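Local atomic coordinates of oxidoreductase, Gfo/Idh/MocA family (Pseudomonas syringae pv. tomato, PDB entry 3DTY), a protein that probably acts as a nucleotide-dependent oxidoreductase of the Gfo/Idh/MocA family, forms a tetramer and binds magnesium. Residues Glu156-Gly161 against Val217-Leu222. Numbering follows the deposited sequence.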
ATOM      1  N   GLU A 156     -12.573  11.702  18.335  1.00  7.93           N
ATOM      2  CA  GLU A 156     -13.507  10.923  19.135  1.00 10.34           C
ATOM      3  C   GLU A 156     -12.840   9.697  19.747  1.00 11.07           C
ATOM      4  O   GLU A 156     -13.038   9.393  20.926  1.00 10.76           O
ATOM      5  CB  GLU A 156     -14.697  10.479  18.276  1.00 11.96           C
ATOM      6  CG  GLU A 156     -15.680  11.592  17.932  1.00 18.00           C
ATOM      7  CD  GLU A 156     -16.447  12.097  19.148  1.00 20.10           C
ATOM      8  OE1 GLU A 156     -16.514  11.362  20.150  1.00 19.53           O
ATOM      9  OE2 GLU A 156     -16.995  13.218  19.098  1.00 22.01           O
HETATM   10  N   MSE A 157     -12.044   8.997  18.945  1.00 10.11           N
HETATM   11  CA  MSE A 157     -11.362   7.804  19.425  1.00 10.88           C
HETATM   12  C   MSE A 157     -10.379   8.127  20.558  1.00 10.73           C
HETATM   13  O   MSE A 157     -10.301   7.409  21.557  1.00 10.27           O
HETATM   14  CB  MSE A 157     -10.632   7.134  18.261  1.00 12.52           C
HETATM   15  CG  MSE A 157     -11.565   6.555  17.201  1.00 15.03           C
HETATM   16 SE   MSE A 157     -10.606   5.873  15.683  1.00 24.61          SE
HETATM   17  CE  MSE A 157     -10.093   4.150  16.386  1.00 17.04           C
ATOM     18  N   ILE A 158      -9.632   9.214  20.393  1.00 10.18           N
ATOM     19  CA  ILE A 158      -8.662   9.625  21.393  1.00 10.40           C
ATOM     20  C   ILE A 158      -9.375  10.036  22.679  1.00 10.95           C
ATOM     21  O   ILE A 158      -8.910   9.732  23.776  1.00 10.92           O
ATOM     22  CB  ILE A 158      -7.818  10.803  20.878  1.00  8.45           C
ATOM     23  CG1 ILE A 158      -6.937  10.329  19.718  1.00  8.37           C
ATOM     24  CG2 ILE A 158      -6.984  11.377  22.009  1.00  9.04           C
ATOM     25  CD1 ILE A 158      -6.317  11.449  18.906  1.00  8.11           C
ATOM     26  N   ALA A 159     -10.503  10.727  22.536  1.00 11.61           N
ATOM     27  CA  ALA A 159     -11.278  11.180  23.689  1.00 11.34           C
ATOM     28  C   ALA A 159     -11.910  10.004  24.423  1.00 12.74           C
ATOM     29  O   ALA A 159     -12.200  10.093  25.612  1.00 12.95           O
ATOM     30  CB  ALA A 159     -12.358  12.154  23.239  1.00 12.99           C
ATOM     31  N   ALA A 160     -12.129   8.903  23.707  1.00 12.83           N
ATOM     32  CA  ALA A 160     -12.719   7.716  24.309  1.00 13.89           C
ATOM     33  C   ALA A 160     -11.640   6.831  24.925  1.00 13.71           C
ATOM     34  O   ALA A 160     -11.935   5.763  25.448  1.00 15.71           O
ATOM     35  CB  ALA A 160     -13.510   6.929  23.263  1.00 14.60           C
ATOM     36  N   GLY A 161     -10.391   7.279  24.858  1.00 12.76           N
ATOM     37  CA  GLY A 161      -9.296   6.510  25.425  1.00 12.45           C
ATOM     38  C   GLY A 161      -8.850   5.305  24.608  1.00 13.18           C
ATOM     39  O   GLY A 161      -8.199   4.409  25.140  1.00 14.73           O
ATOM     40  N   VAL A 217      -7.129  19.599  16.754  1.00 12.21           N
ATOM     41  CA  VAL A 217      -8.469  19.035  16.645  1.00 10.43           C
ATOM     42  C   VAL A 217      -8.556  17.688  17.367  1.00  9.79           C
ATOM     43  O   VAL A 217      -9.520  17.423  18.080  1.00  9.28           O
ATOM     44  CB  VAL A 217      -8.876  18.803  15.164  1.00 10.64           C
ATOM     45  CG1 VAL A 217     -10.192  18.032  15.111  1.00  9.94           C
ATOM     46  CG2 VAL A 217      -9.023  20.141  14.436  1.00 10.42           C
HETATM   47  N   MSE A 218      -7.548  16.842  17.170  1.00  9.36           N
HETATM   48  CA  MSE A 218      -7.534  15.511  17.784  1.00 10.72           C
HETATM   49  C   MSE A 218      -7.213  15.522  19.275  1.00  9.97           C
HETATM   50  O   MSE A 218      -7.667  14.657  20.019  1.00 10.89           O
HETATM   51  CB  MSE A 218      -6.498  14.621  17.100  1.00 11.25           C
HETATM   52  CG  MSE A 218      -6.618  14.525  15.588  1.00 15.02           C
HETATM   53 SE   MSE A 218      -5.323  13.272  14.896  1.00 22.35          SE
HETATM   54  CE  MSE A 218      -5.875  13.323  13.037  1.00 15.07           C
ATOM     55  N   LEU A 219      -6.417  16.496  19.697  1.00  8.95           N
ATOM     56  CA  LEU A 219      -5.983  16.576  21.084  1.00 11.55           C
ATOM     57  C   LEU A 219      -6.130  17.998  21.616  1.00 12.11           C
ATOM     58  O   LEU A 219      -5.137  18.665  21.902  1.00 12.84           O
ATOM     59  CB  LEU A 219      -4.517  16.142  21.165  1.00  9.59           C
ATOM     60  CG  LEU A 219      -4.214  14.721  20.674  1.00 12.22           C
ATOM     61  CD1 LEU A 219      -2.968  14.727  19.794  1.00 12.62           C
ATOM     62  CD2 LEU A 219      -4.036  13.788  21.872  1.00 11.64           C
ATOM     63  N   PRO A 220      -7.375  18.473  21.774  1.00 13.89           N
ATOM     64  CA  PRO A 220      -7.617  19.834  22.269  1.00 14.47           C
ATOM     65  C   PRO A 220      -7.066  20.178  23.649  1.00 16.32           C
ATOM     66  O   PRO A 220      -6.783  21.340  23.928  1.00 17.56           O
ATOM     67  CB  PRO A 220      -9.141  19.961  22.197  1.00 14.17           C
ATOM     68  CG  PRO A 220      -9.610  18.563  22.442  1.00 12.61           C
ATOM     69  CD  PRO A 220      -8.644  17.742  21.598  1.00 13.38           C
ATOM     70  N   ASP A 221      -6.896  19.179  24.506  1.00 17.85           N
ATOM     71  CA  ASP A 221      -6.401  19.437  25.857  1.00 20.14           C
ATOM     72  C   ASP A 221      -4.882  19.411  26.011  1.00 19.87           C
ATOM     73  O   ASP A 221      -4.356  19.753  27.069  1.00 19.25           O
ATOM     74  CB  ASP A 221      -7.042  18.450  26.836  1.00 24.03           C
ATOM     75  CG  ASP A 221      -8.563  18.501  26.794  1.00 28.39           C
ATOM     76  OD1 ASP A 221      -9.109  19.615  26.640  1.00 29.09           O
ATOM     77  OD2 ASP A 221      -9.209  17.436  26.916  1.00 30.10           O
ATOM     78  N   LEU A 222      -4.179  19.023  24.953  1.00 18.39           N
ATOM     79  CA  LEU A 222      -2.723  18.948  24.988  1.00 19.21           C
ATOM     80  C   LEU A 222      -2.138  20.362  24.920  1.00 18.64           C
ATOM     81  O   LEU A 222      -2.512  21.146  24.046  1.00 19.34           O
ATOM     82  CB  LEU A 222      -2.232  18.109  23.801  1.00 21.22           C
ATOM     83  CG  LEU A 222      -0.999  17.222  23.968  1.00 22.89           C
ATOM     84  CD1 LEU A 222      -1.274  16.165  25.018  1.00 24.16           C
ATOM     85  CD2 LEU A 222      -0.661  16.564  22.638  1.00 22.48           C
TER
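I158 alone reaches across from the end of helix 149-159, and both its branches lie against the carbonyl O of M218 at the end of helix 203-218. The longer branch drops CD1 beside the root of selenomethionine M218, 3.7 Å from CB and 3.7 Å from the carbonyl O of M218, the latter a van der Waals contact and not a hydrogen bond. The shorter branch brings CG2 to 3.9 Å from M218 O and 3.8 Å from L219 CD2; the I158 and L219 side chains meet at about a right angle. With chi1 of I158 at -67°, CG1 stands beside the backbone N and CG2 anti to it, which turns both branches to the other helix end. Of the M218 side chain, CB makes the contact; the extended chain (chi2 -176°) leads its CE end away from I158, and the side chain packs on I151 and A154. L219 also rests on V166 and V169, while I158 touches L163. Both helices stop here: G161, at positive phi, closes the first with a Schellman motif, its N bonded to I158 O, and L219 leaves the second and opens a type I turn to L222. R155 NH1 ties the two ends by a hydrogen bond to V217 O. This is apolar packing of two helix ends on the large mixed sheet, L219 on strand 166-174 and M157 on strand 292-297, in the C-terminal alpha/beta domain of the Gfo/Idh/MocA fold.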